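Local coordinates for hydroxyethylphosphonate dioxygenase (Streptomyces albus, PDB 6B9R), which probably uses a mononuclear iron centre and dioxygen to cleave 2-hydroxyethylphosphonate oxidatively, yielding hydroxymethylphosphonate, at residues R243-A248 / L289-R294; T264-A269 / R276-E281; P280-L285 / E295-H300. All blocks are in the same frame, centred on the assembly; numbering follows the deposited sequence.

Contact 1: R243-A248 / L289-R294; sequences RSVMAA and LGVSVR
M246 on helix 238-249 and L289, directly after helix 279-288, mark the closest backbone approach, 7.3 Å from M246 CA to L289 CA, and from there the loop 289-294 runs off without making a hydrogen bond to the other segment. The chain turns at G290, whose positive phi (65°) belongs to a Schellman motif closing helix 279-288. L289 sits just before that turn and V291 just after it, and both direct their CB toward the helix.

V245 carries most of the meeting from its side. Its CG1 branch, trans to the backbone N (chi1 -179°), lies 4.0 Å from L289 CD1 and equally near L289 CB, so a single methyl rests on both the base and one branch of the leucine; the two side chains meet at a slant. The same methyl comes to 4.3 Å from V291 CG1, a looser touch that brings the residue beyond the turn into the same apolar patch. The other leucine branch serves M246: L289 CD2 is 4.3 Å from M246 CA and 4.4 Å from M246 CG. Because the CB of M246 points away, this methyl meets the root of the methionine and not its sulfur. All four residues are buried, and the contacts between them, which bury 154 Å², all join carbon to carbon.

Within the helix-turn-helix-type domain, helix 253-260 flanks this packing, its L256 touching both M246 and L289. The second subunit borders the contact as well: its R418 donates to the carbonyl oxygens of A247 and A248.

Contact 2: T264-A269 / R276-E281; sequences TDRVAA and RAEWPE
A side-on salt bridge between R266 and E281 links helix 264-271 to the first turn of helix 279-288 at the surface of the helix-turn-helix-type domain. R266 uses two nitrogens, one for each carboxylate oxygen: NE donates to E281 OE2 at 2.8 Å and nearly straight, while NH2 donates to E281 OE1, also at 2.8 Å. The acid meets the guanidinium edge, yet the two flat groups are turned 40° against each other. OE1 offers its syn lone pair, while the turn shows at OE2, met on the syn side but 30° out of the carboxylate plane. R266 reaches the site through a bend at chi2 (58°), and its chain crosses the extended glutamate at about a right angle.

E278 occupies the N-cap of helix 279-288, with E281 three residues on. The side chain of E281 turns back to the N-cap amide: E281 OE1 accepts from E278 N at 3.0 Å on its anti side, so this oxygen is gripped by two donors. Replacing E281 with an alanine would probably leave the R266 guanidinium without its charged mate and able to swing, and the N-cap amide without its side-chain acceptor.

E278 adds little directly: its CG lies 4.1 Å from R266 NH2. A water takes a longer bond from R266 NH2 (3.3 Å) and donates to R276 O (2.9 Å), extending the link to the preceding loop. There, R276 NH1 donates to A277 O at 3.0 Å while lying over one face of W279, toward its rim; W279 in turn stacks on W279 of the second subunit.

Contact 3: P280-L285 / E295-H300; sequences PELSAL and ELLVPH
L282, in the first half of helix 279-288, and L296, in the loop that follows, bring the two backbones closest, with 7.3 Å between L282 CA and L296 CA. One segment is helical throughout. The other is not regular: from L297 onward its phi and psi values are those of an extended chain heading away from the helix. No hydrogen bond joins them, and the 168 Å² of buried surface comes almost wholly from four leucines.

L296 reaches in between L282 and L285, neighbours three residues apart on one side of the helix. Its CD1 lies 4.0 Å from L285 CB and 3.9 Å from L282 O, so this methyl rests against the helix backbone as well as against the base of a side chain. Return contact comes from L282, whose CD2 is 4.1 Å from L296 CB; each leucine thus reaches past the other, the two chains running in opposite directions.

The other branch of L282 makes a separate contact. Its CD1 meets L297 CD2 at 3.8 Å, the two side chains crossing at about a right angle. The CB of L297 does not point at the helix; with CG trans to the carbonyl carbon (chi1 -66°), CD1 continues trans to CA, and it is the other branch, CD2, that comes toward L282. L282 is therefore held by both leucines of the loop, one methyl to each.

L285 also packs on L256 of helix 253-260, and L296 on V245 of helix 238-249, which places this cluster in the core between these helices. At the interface with the second subunit, L297 meets L297 of that subunit, while V298 and P299 lie against its F429 before the chain proceeds to strand 307-310.

Overall arrangement
From the N terminus, contact 1 begins on helix 238-249 and closes at 289-294, so its long loop contains all of contact 2, which closes a short loop between helices 264-271 and 279-288. Contact 3 starts at P280 and E281, residues shared with contact 2, and closes at 295-300; its segments alternate with those of contact 1, so the two cross. They also touch: V293 CG2 packs 3.7 Å from S283 CA, and V245 CG2 lies 4.0 Å from L296 CD2. Contacts 2 and 3 share helix 279-288, held by charge at its start and by apolar packing at L282 and L285; contact 1 uses the chain after it. All three reach the second subunit, contact 2 through W279 alone.

Contact 1: R243-A248 / L289-R294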
loop_
_atom_site.group_PDB
_atom_site.type_symbol
_atom_site.label_atom_id
_atom_site.label_comp_id
_atom_site.label_asym_id
_atom_site.label_seq_id
_atom_site.Cartn_x
_atom_site.Cartn_y
_atom_site.Cartn_z
ATOM N N ARG A 243 -18.516 8.853 -7.995
ATOM C CA ARG A 243 -19.535 8.058 -7.300
ATOM C C ARG A 243 -18.937 7.318 -6.106
ATOM O O ARG A 243 -19.570 7.200 -5.046
ATOM C CB ARG A 243 -20.192 7.054 -8.254
ATOM C CG ARG A 243 -21.054 7.681 -9.361
ATOM C CD ARG A 243 -21.926 6.639 -10.042
ATOM N NE ARG A 243 -21.198 5.422 -10.414
ATOM C CZ ARG A 243 -20.568 5.247 -11.577
ATOM N NH1 ARG A 243 -20.551 6.217 -12.483
ATOM N NH2 ARG A 243 -19.948 4.107 -11.837
ATOM N N SER A 244 -17.717 6.807 -6.262
ATOM C CA SER A 244 -17.108 6.038 -5.182
ATOM C C SER A 244 -16.816 6.911 -3.963
ATOM O O SER A 244 -17.026 6.480 -2.815
ATOM C CB SER A 244 -15.833 5.357 -5.686
ATOM O OG SER A 244 -15.254 4.558 -4.667
ATOM N N VAL A 245 -16.328 8.136 -4.179
ATOM C CA VAL A 245 -16.051 9.021 -3.049
ATOM C C VAL A 245 -17.353 9.492 -2.418
ATOM O O VAL A 245 -17.452 9.620 -1.191
ATOM C CB VAL A 245 -15.156 10.198 -3.487
ATOM C CG1 VAL A 245 -14.854 11.115 -2.305
ATOM C CG2 VAL A 245 -13.848 9.667 -4.075
ATOM N N MET A 246 -18.380 9.740 -3.235
ATOM C CA MET A 246 -19.683 10.091 -2.676
ATOM C C MET A 246 -20.212 8.974 -1.784
ATOM O O MET A 246 -20.695 9.227 -0.678
ATOM C CB MET A 246 -20.675 10.413 -3.791
ATOM C CG MET A 246 -20.372 11.707 -4.525
ATOM S SD MET A 246 -21.508 11.969 -5.905
ATOM C CE MET A 246 -23.053 12.196 -5.025
ATOM N N ALA A 247 -20.126 7.725 -2.252
ATOM C CA ALA A 247 -20.561 6.605 -1.423
ATOM C C ALA A 247 -19.726 6.497 -0.149
ATOM O O ALA A 247 -20.250 6.150 0.917
ATOM C CB ALA A 247 -20.503 5.303 -2.220
ATOM N N ALA A 248 -18.425 6.794 -0.234
ATOM C CA ALA A 248 -17.567 6.690 0.948
ATOM C C ALA A 248 -17.931 7.727 2.002
ATOM O O ALA A 248 -17.753 7.482 3.196
ATOM C CB ALA A 248 -16.098 6.848 0.551
ATOM N N LEU A 289 -16.026 17.167 -0.486
ATOM C CA LEU A 289 -15.839 15.765 -0.126
ATOM C C LEU A 289 -14.666 15.545 0.818
ATOM O O LEU A 289 -14.347 14.390 1.137
ATOM C CB LEU A 289 -15.648 14.927 -1.397
ATOM C CG LEU A 289 -16.901 14.839 -2.280
ATOM C CD1 LEU A 289 -16.570 14.411 -3.720
ATOM C CD2 LEU A 289 -17.948 13.912 -1.659
ATOM N N GLY A 290 -14.016 16.609 1.270
ATOM C CA GLY A 290 -12.919 16.438 2.207
ATOM C C GLY A 290 -11.731 15.697 1.640
ATOM O O GLY A 290 -11.068 14.950 2.365
ATOM N N VAL A 291 -11.443 15.870 0.350
ATOM C CA VAL A 291 -10.300 15.213 -0.260
ATOM C C VAL A 291 -9.546 16.220 -1.118
ATOM O O VAL A 291 -10.062 17.278 -1.486
ATOM C CB VAL A 291 -10.711 13.988 -1.106
ATOM C CG1 VAL A 291 -11.563 13.019 -0.278
ATOM C CG2 VAL A 291 -11.467 14.443 -2.356
ATOM N N SER A 292 -8.299 15.884 -1.413
ATOM C CA SER A 292 -7.551 16.622 -2.417
ATOM C C SER A 292 -8.084 16.292 -3.804
ATOM O O SER A 292 -8.580 15.190 -4.054
ATOM C CB SER A 292 -6.062 16.274 -2.339
ATOM O OG SER A 292 -5.369 16.721 -3.495
ATOM N N VAL A 293 -7.976 17.264 -4.715
ATOM C CA VAL A 293 -8.313 17.019 -6.116
ATOM C C VAL A 293 -7.633 15.752 -6.611
ATOM O O VAL A 293 -8.169 15.038 -7.466
ATOM C CB VAL A 293 -7.932 18.247 -6.975
ATOM C CG1 VAL A 293 -8.057 17.932 -8.460
ATOM C CG2 VAL A 293 -8.792 19.443 -6.608
ATOM N N ARG A 294 -6.463 15.435 -6.050
ATOM C CA ARG A 294 -5.748 14.211 -6.397
ATOM C C ARG A 294 -6.663 12.991 -6.379
ATOM O O ARG A 294 -6.570 12.120 -7.250
ATOM C CB ARG A 294 -4.573 14.027 -5.430
ATOM C CG ARG A 294 -3.699 12.815 -5.696
ATOM C CD ARG A 294 -2.514 12.711 -4.722
ATOM N NE ARG A 294 -1.821 11.440 -4.929
ATOM C CZ ARG A 294 -0.643 11.304 -5.540
ATOM N NH1 ARG A 294 -0.125 10.093 -5.703
ATOM N NH2 ARG A 294 0.034 12.367 -5.967
#

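Contact 2: T264-A269 / R276-E281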
loop_
_atom_site.group_PDB
_atom_site.type_symbol
_atom_site.label_atom_id
_atom_site.label_comp_id
_atom_site.label_asym_id
_atom_site.label_seq_id
_atom_site.Cartn_x
_atom_site.Cartn_y
_atom_site.Cartn_z
ATOM N N THR A 264 -27.334 20.672 -8.992
ATOM C CA THR A 264 -27.592 19.240 -8.849
ATOM C C THR A 264 -27.539 18.533 -10.197
ATOM O O THR A 264 -27.044 17.405 -10.291
ATOM C CB THR A 264 -28.952 18.993 -8.194
ATOM O OG1 THR A 264 -29.979 19.594 -8.995
ATOM C CG2 THR A 264 -28.988 19.574 -6.800
ATOM N N ASP A 265 -28.065 19.176 -11.248
ATOM C CA ASP A 265 -28.005 18.592 -12.589
ATOM C C ASP A 265 -26.567 18.323 -13.003
ATOM O O ASP A 265 -26.267 17.290 -13.618
ATOM C CB ASP A 265 -28.671 19.525 -13.605
ATOM C CG ASP A 265 -30.183 19.490 -13.530
ATOM O OD1 ASP A 265 -30.722 18.595 -12.847
ATOM O OD2 ASP A 265 -30.831 20.357 -14.163
ATOM N N ARG A 266 -25.660 19.242 -12.665
ATOM C CA ARG A 266 -24.262 19.074 -13.049
ATOM C C ARG A 266 -23.602 17.943 -12.269
ATOM O O ARG A 266 -22.890 17.120 -12.855
ATOM C CB ARG A 266 -23.506 20.390 -12.854
ATOM C CG ARG A 266 -22.034 20.344 -13.260
ATOM C CD ARG A 266 -21.847 19.936 -14.718
ATOM N NE ARG A 266 -20.448 20.058 -15.128
ATOM C CZ ARG A 266 -19.901 19.420 -16.162
ATOM N NH1 ARG A 266 -20.629 18.600 -16.915
ATOM N NH2 ARG A 266 -18.619 19.604 -16.442
ATOM N N VAL A 267 -23.837 17.868 -10.953
ATOM C CA VAL A 267 -23.254 16.781 -10.169
ATOM C C VAL A 267 -23.740 15.431 -10.689
ATOM O O VAL A 267 -22.960 14.476 -10.813
ATOM C CB VAL A 267 -23.561 16.964 -8.668
ATOM C CG1 VAL A 267 -22.907 15.848 -7.842
ATOM C CG2 VAL A 267 -23.079 18.327 -8.188
ATOM N N ALA A 268 -25.030 15.338 -11.028
ATOM C CA ALA A 268 -25.557 14.088 -11.559
ATOM C C ALA A 268 -24.894 13.737 -12.883
ATOM O O ALA A 268 -24.485 12.590 -13.098
ATOM C CB ALA A 268 -27.074 14.180 -11.722
ATOM N N ALA A 269 -24.757 14.723 -13.768
ATOM C CA ALA A 269 -24.116 14.492 -15.058
ATOM C C ALA A 269 -22.665 14.049 -14.892
ATOM O O ALA A 269 -22.196 13.158 -15.611
ATOM C CB ALA A 269 -24.201 15.758 -15.910
ATOM N N ARG A 276 -13.449 13.791 -16.972
ATOM C CA ARG A 276 -13.306 14.527 -15.725
ATOM C C ARG A 276 -14.079 15.838 -15.782
ATOM O O ARG A 276 -14.326 16.405 -16.856
ATOM C CB ARG A 276 -11.837 14.809 -15.419
ATOM C CG ARG A 276 -11.158 15.703 -16.441
ATOM C CD ARG A 276 -9.939 16.394 -15.853
ATOM N NE ARG A 276 -9.222 17.158 -16.864
ATOM C CZ ARG A 276 -9.427 18.446 -17.127
ATOM N NH1 ARG A 276 -10.333 19.138 -16.443
ATOM N NH2 ARG A 276 -8.717 19.045 -18.079
ATOM N N ALA A 277 -14.472 16.314 -14.605
ATOM C CA ALA A 277 -15.048 17.640 -14.489
ATOM C C ALA A 277 -14.000 18.703 -14.835
ATOM O O ALA A 277 -12.801 18.429 -14.937
ATOM C CB ALA A 277 -15.593 17.849 -13.075
ATOM N N GLU A 278 -14.467 19.934 -15.021
ATOM C CA GLU A 278 -13.558 21.056 -15.207
ATOM C C GLU A 278 -12.791 21.321 -13.913
ATOM O O GLU A 278 -13.269 21.025 -12.813
ATOM C CB GLU A 278 -14.333 22.307 -15.635
ATOM C CG GLU A 278 -15.350 22.071 -16.760
ATOM C CD GLU A 278 -14.695 21.786 -18.101
ATOM O OE1 GLU A 278 -15.368 21.198 -18.974
ATOM O OE2 GLU A 278 -13.509 22.147 -18.284
ATOM N N TRP A 279 -11.577 21.865 -14.046
ATOM C CA TRP A 279 -10.730 22.084 -12.870
ATOM C C TRP A 279 -11.425 22.850 -11.747
ATOM O O TRP A 279 -11.328 22.418 -10.585
ATOM C CB TRP A 279 -9.423 22.789 -13.276
ATOM C CG TRP A 279 -8.553 21.937 -14.142
ATOM C CD1 TRP A 279 -8.182 22.192 -15.433
ATOM C CD2 TRP A 279 -7.989 20.662 -13.806
ATOM N NE1 TRP A 279 -7.403 21.165 -15.912
ATOM C CE2 TRP A 279 -7.272 20.213 -14.935
ATOM C CE3 TRP A 279 -8.014 19.860 -12.661
ATOM C CZ2 TRP A 279 -6.586 18.999 -14.951
ATOM C CZ3 TRP A 279 -7.329 18.655 -12.679
ATOM C CH2 TRP A 279 -6.631 18.237 -13.821
ATOM N N PRO A 280 -12.133 23.954 -11.997
ATOM C CA PRO A 280 -12.833 24.618 -10.889
ATOM C C PRO A 280 -13.913 23.755 -10.264
ATOM O O PRO A 280 -14.154 23.860 -9.053
ATOM C CB PRO A 280 -13.425 25.872 -11.553
ATOM C CG PRO A 280 -12.600 26.079 -12.764
ATOM C CD PRO A 280 -12.288 24.710 -13.254
ATOM N N GLU A 281 -14.578 22.913 -11.062
ATOM C CA GLU A 281 -15.545 21.968 -10.512
ATOM C C GLU A 281 -14.858 20.906 -9.665
ATOM O O GLU A 281 -15.354 20.540 -8.590
ATOM C CB GLU A 281 -16.342 21.317 -11.644
ATOM C CG GLU A 281 -17.180 22.299 -12.427
ATOM C CD GLU A 281 -17.837 21.678 -13.650
ATOM O OE1 GLU A 281 -17.233 20.773 -14.258
ATOM O OE2 GLU A 281 -18.963 22.096 -14.004
HETATM O O HOH W 1 -16.660 17.606 -18.184
#

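Contact 3: P280-L285 / E295-H300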
loop_
_atom_site.group_PDB
_atom_site.type_symbol
_atom_site.label_atom_id
_atom_site.label_comp_id
_atom_site.label_asym_id
_atom_site.label_seq_id
_atom_site.Cartn_x
_atom_site.Cartn_y
_atom_site.Cartn_z
ATOM N N PRO A 280 -12.133 23.954 -11.997
ATOM C CA PRO A 280 -12.833 24.618 -10.889
ATOM C C PRO A 280 -13.913 23.755 -10.264
ATOM O O PRO A 280 -14.154 23.860 -9.053
ATOM C CB PRO A 280 -13.425 25.872 -11.553
ATOM C CG PRO A 280 -12.600 26.079 -12.764
ATOM C CD PRO A 280 -12.288 24.710 -13.254
ATOM N N GLU A 281 -14.578 22.913 -11.062
ATOM C CA GLU A 281 -15.545 21.968 -10.512
ATOM C C GLU A 281 -14.858 20.906 -9.665
ATOM O O GLU A 281 -15.354 20.540 -8.590
ATOM C CB GLU A 281 -16.342 21.317 -11.644
ATOM C CG GLU A 281 -17.180 22.299 -12.427
ATOM C CD GLU A 281 -17.837 21.678 -13.650
ATOM O OE1 GLU A 281 -17.233 20.773 -14.258
ATOM O OE2 GLU A 281 -18.963 22.096 -14.004
ATOM N N LEU A 282 -13.724 20.384 -10.136
ATOM C CA LEU A 282 -13.015 19.381 -9.349
ATOM C C LEU A 282 -12.586 19.946 -8.002
ATOM O O LEU A 282 -12.653 19.255 -6.976
ATOM C CB LEU A 282 -11.800 18.862 -10.120
ATOM C CG LEU A 282 -12.057 17.942 -11.315
ATOM C CD1 LEU A 282 -10.766 17.714 -12.070
ATOM C CD2 LEU A 282 -12.630 16.612 -10.859
ATOM N N SER A 283 -12.137 21.204 -7.981
ATOM C CA SER A 283 -11.697 21.796 -6.720
ATOM C C SER A 283 -12.858 21.935 -5.751
ATOM O O SER A 283 -12.714 21.655 -4.555
ATOM C CB SER A 283 -11.057 23.163 -6.963
ATOM O OG SER A 283 -9.948 23.063 -7.829
ATOM N N ALA A 284 -14.011 22.391 -6.249
ATOM C CA ALA A 284 -15.184 22.563 -5.403
ATOM C C ALA A 284 -15.700 21.218 -4.904
ATOM O O ALA A 284 -16.037 21.074 -3.723
ATOM C CB ALA A 284 -16.270 23.319 -6.172
ATOM N N LEU A 285 -15.767 20.222 -5.787
ATOM C CA LEU A 285 -16.213 18.900 -5.363
ATOM C C LEU A 285 -15.255 18.301 -4.346
ATOM O O LEU A 285 -15.690 17.748 -3.328
ATOM C CB LEU A 285 -16.352 17.973 -6.571
ATOM C CG LEU A 285 -17.452 18.305 -7.579
ATOM C CD1 LEU A 285 -17.246 17.509 -8.854
ATOM C CD2 LEU A 285 -18.832 18.028 -6.984
ATOM N N GLU A 295 -7.577 12.919 -5.406
ATOM C CA GLU A 295 -8.368 11.711 -5.222
ATOM C C GLU A 295 -9.534 11.582 -6.192
ATOM O O GLU A 295 -10.132 10.501 -6.256
ATOM C CB GLU A 295 -8.887 11.641 -3.776
ATOM C CG GLU A 295 -7.754 11.560 -2.773
ATOM C CD GLU A 295 -6.953 10.261 -2.905
ATOM O OE1 GLU A 295 -7.518 9.241 -3.358
ATOM O OE2 GLU A 295 -5.756 10.260 -2.549
ATOM N N LEU A 296 -9.878 12.635 -6.944
ATOM C CA LEU A 296 -10.939 12.560 -7.945
ATOM C C LEU A 296 -10.403 12.334 -9.352
ATOM O O LEU A 296 -11.196 12.213 -10.293
ATOM C CB LEU A 296 -11.788 13.832 -7.916
ATOM C CG LEU A 296 -12.514 14.147 -6.601
ATOM C CD1 LEU A 296 -13.307 15.461 -6.745
ATOM C CD2 LEU A 296 -13.444 13.024 -6.182
ATOM N N LEU A 297 -9.082 12.282 -9.516
ATOM C CA LEU A 297 -8.445 12.050 -10.806
ATOM C C LEU A 297 -8.101 10.573 -10.948
ATOM O O LEU A 297 -7.689 9.929 -9.982
ATOM C CB LEU A 297 -7.181 12.895 -10.949
ATOM C CG LEU A 297 -7.382 14.410 -11.013
ATOM C CD1 LEU A 297 -6.038 15.083 -11.253
ATOM C CD2 LEU A 297 -8.360 14.758 -12.131
ATOM N N VAL A 298 -8.280 10.038 -12.151
ATOM C CA VAL A 298 -8.071 8.625 -12.433
ATOM C C VAL A 298 -7.013 8.527 -13.521
ATOM O O VAL A 298 -7.121 9.216 -14.536
ATOM C CB VAL A 298 -9.365 7.918 -12.880
ATOM C CG1 VAL A 298 -9.143 6.415 -12.997
ATOM C CG2 VAL A 298 -10.499 8.217 -11.914
ATOM N N PRO A 299 -5.987 7.701 -13.367
ATOM C CA PRO A 299 -4.994 7.588 -14.431
ATOM C C PRO A 299 -5.599 6.919 -15.648
ATOM O O PRO A 299 -6.526 6.112 -15.547
ATOM C CB PRO A 299 -3.896 6.722 -13.806
ATOM C CG PRO A 299 -4.626 5.891 -12.821
ATOM C CD PRO A 299 -5.684 6.800 -12.246
ATOM N N HIS A 300 -5.099 7.318 -16.809
ATOM C CA HIS A 300 -5.381 6.609 -18.040
ATOM C C HIS A 300 -4.282 5.589 -18.270
ATOM O O HIS A 300 -3.222 5.627 -17.639
ATOM C CB HIS A 300 -5.473 7.581 -19.212
ATOM C CG HIS A 300 -6.577 8.582 -19.077
ATOM N ND1 HIS A 300 -7.827 8.391 -19.630
ATOM C CD2 HIS A 300 -6.623 9.780 -18.449
ATOM C CE1 HIS A 300 -8.592 9.431 -19.352
ATOM N NE2 HIS A 300 -7.886 10.289 -18.637
#